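Local coordinates for halogenase (PDB 3E1T), which probably chlorinates a precursor of chondrochloren as an FAD-dependent halogenase of the myxobacterium Chondromyces crocatus, at residues Phe81-Glu86 and Tyr375-Arg380. Sequence-based numbering, arbitrary orientation.
Sequences FRWGKE and YFWSAR
Trp83, just past the end of strand 75-82 with an extended backbone, meets Trp377 of the short helix 375-378 through side chains alone. The contact is a T-shaped stack: the six-membered rings have centroids 5.0 Å apart and planes at 81°, with Trp377 supplying the edge and Trp83 the face. CH2 of Trp377 lies over that face toward the rim, 3.3 Å from CZ2 of Trp83, and CZ3 of Trp377 follows at 3.6 Å from the same CZ2. With CG anti to the carbonyl carbon (chi1 -61°), Trp377 sends its benzo edge out from the helix, while CD2 of Phe376 sits over the centre of one of its faces. Strand 75-82 belongs to the large mixed sheet of this flavin-dependent halogenase, and the stack joins the end of that strand to a helix following the long helix 340-368. The Trp83 side chain is about 12 Å from the bound FAD. Both indole nitrogens are satisfied by backbone carbonyls, Trp83 NE1 by Phe365 and Trp377 NE1 by Phe215, which should limit rotation of the rings. Stacking by Phe365 and an edge-to-face contact with Trp219 extend the aromatic cluster round Trp83.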
# COMPACT_ATOMS: atom_id res chain seq x y z
N PHE A 81 18.89 0.77 3.86
CA PHE A 81 18.81 -0.50 3.14
C PHE A 81 20.10 -1.28 3.20
O PHE A 81 21.18 -0.72 2.96
CB PHE A 81 18.47 -0.28 1.67
CG PHE A 81 17.02 -0.02 1.42
CD1 PHE A 81 16.53 1.28 1.35
CD2 PHE A 81 16.13 -1.07 1.23
CE1 PHE A 81 15.18 1.52 1.11
CE2 PHE A 81 14.77 -0.84 0.99
CZ PHE A 81 14.30 0.45 0.93
N ARG A 82 19.99 -2.56 3.54
CA ARG A 82 21.02 -3.53 3.23
C ARG A 82 20.52 -4.34 2.03
O ARG A 82 19.71 -5.27 2.16
CB ARG A 82 21.37 -4.37 4.47
CG ARG A 82 21.70 -5.83 4.23
CD ARG A 82 23.09 -6.07 3.72
NE ARG A 82 23.26 -5.80 2.30
CZ ARG A 82 22.95 -6.64 1.31
NH1 ARG A 82 22.40 -7.82 1.57
NH2 ARG A 82 23.17 -6.28 0.06
N TRP A 83 20.99 -3.94 0.85
CA TRP A 83 20.34 -4.31 -0.40
C TRP A 83 21.24 -3.91 -1.56
O TRP A 83 21.76 -2.80 -1.59
CB TRP A 83 19.03 -3.52 -0.52
CG TRP A 83 17.98 -4.07 -1.46
CD1 TRP A 83 18.04 -4.11 -2.82
CD2 TRP A 83 16.70 -4.58 -1.09
NE1 TRP A 83 16.87 -4.65 -3.33
CE2 TRP A 83 16.04 -4.95 -2.28
CE3 TRP A 83 16.06 -4.78 0.14
CZ2 TRP A 83 14.75 -5.50 -2.28
CZ3 TRP A 83 14.78 -5.33 0.13
CH2 TRP A 83 14.14 -5.68 -1.07
N GLY A 84 21.38 -4.82 -2.52
CA GLY A 84 22.16 -4.56 -3.72
C GLY A 84 23.48 -5.31 -3.73
O GLY A 84 23.60 -6.42 -3.19
N LYS A 85 24.48 -4.67 -4.34
CA LYS A 85 25.82 -5.23 -4.52
C LYS A 85 26.64 -5.25 -3.22
O LYS A 85 27.19 -6.28 -2.85
CB LYS A 85 26.55 -4.44 -5.60
CG LYS A 85 27.43 -5.28 -6.51
CD LYS A 85 28.19 -4.42 -7.51
CE LYS A 85 29.08 -3.37 -6.83
NZ LYS A 85 30.05 -3.95 -5.84
N GLU A 86 26.71 -4.10 -2.54
CA GLU A 86 27.55 -3.95 -1.34
C GLU A 86 26.87 -4.49 -0.08
O GLU A 86 25.65 -4.41 0.05
CB GLU A 86 27.92 -2.47 -1.15
CG GLU A 86 29.23 -2.22 -0.39
CD GLU A 86 29.37 -0.79 0.14
OE1 GLU A 86 30.17 -0.59 1.09
OE2 GLU A 86 28.70 0.13 -0.39
N TYR A 375 17.84 -18.65 -4.11
CA TYR A 375 16.73 -19.00 -4.98
C TYR A 375 15.73 -17.84 -5.07
O TYR A 375 15.29 -17.50 -6.16
CB TYR A 375 16.06 -20.33 -4.57
CG TYR A 375 14.69 -20.55 -5.19
CD1 TYR A 375 14.50 -20.52 -6.57
CD2 TYR A 375 13.58 -20.77 -4.38
CE1 TYR A 375 13.23 -20.70 -7.14
CE2 TYR A 375 12.31 -20.96 -4.92
CZ TYR A 375 12.14 -20.92 -6.30
OH TYR A 375 10.86 -21.11 -6.82
N PHE A 376 15.42 -17.22 -3.93
CA PHE A 376 14.47 -16.10 -3.85
C PHE A 376 14.87 -14.95 -4.78
O PHE A 376 14.08 -14.54 -5.63
CB PHE A 376 14.32 -15.64 -2.38
CG PHE A 376 13.38 -14.46 -2.18
CD1 PHE A 376 12.07 -14.67 -1.75
CD2 PHE A 376 13.81 -13.14 -2.38
CE1 PHE A 376 11.19 -13.57 -1.54
CE2 PHE A 376 12.94 -12.04 -2.19
CZ PHE A 376 11.64 -12.26 -1.77
N TRP A 377 16.09 -14.45 -4.64
CA TRP A 377 16.55 -13.33 -5.47
C TRP A 377 16.77 -13.70 -6.94
O TRP A 377 16.44 -12.90 -7.83
CB TRP A 377 17.77 -12.64 -4.86
CG TRP A 377 17.44 -12.08 -3.53
CD1 TRP A 377 17.73 -12.63 -2.31
CD2 TRP A 377 16.67 -10.90 -3.27
NE1 TRP A 377 17.21 -11.85 -1.31
CE2 TRP A 377 16.56 -10.78 -1.88
CE3 TRP A 377 16.09 -9.92 -4.09
CZ2 TRP A 377 15.88 -9.71 -1.27
CZ3 TRP A 377 15.41 -8.87 -3.48
CH2 TRP A 377 15.31 -8.78 -2.09
N SER A 378 17.28 -14.90 -7.20
CA SER A 378 17.49 -15.32 -8.60
C SER A 378 16.18 -15.40 -9.40
O SER A 378 16.18 -15.17 -10.60
CB SER A 378 18.22 -16.66 -8.67
OG SER A 378 17.37 -17.71 -8.23
N ALA A 379 15.08 -15.71 -8.72
CA ALA A 379 13.77 -15.77 -9.37
C ALA A 379 13.06 -14.40 -9.44
O ALA A 379 11.97 -14.30 -10.02
CB ALA A 379 12.88 -16.78 -8.66
N ARG A 380 13.64 -13.38 -8.83
CA ARG A 380 13.08 -12.03 -8.86
C ARG A 380 14.00 -11.06 -9.60
O ARG A 380 14.51 -10.08 -9.05
CB ARG A 380 12.70 -11.57 -7.46
CG ARG A 380 11.45 -12.30 -6.95
CD ARG A 380 11.45 -12.46 -5.44
NE ARG A 380 10.30 -13.24 -4.96
CZ ARG A 380 10.22 -14.57 -4.98
NH1 ARG A 380 11.22 -15.30 -5.45
NH2 ARG A 380 9.13 -15.17 -4.51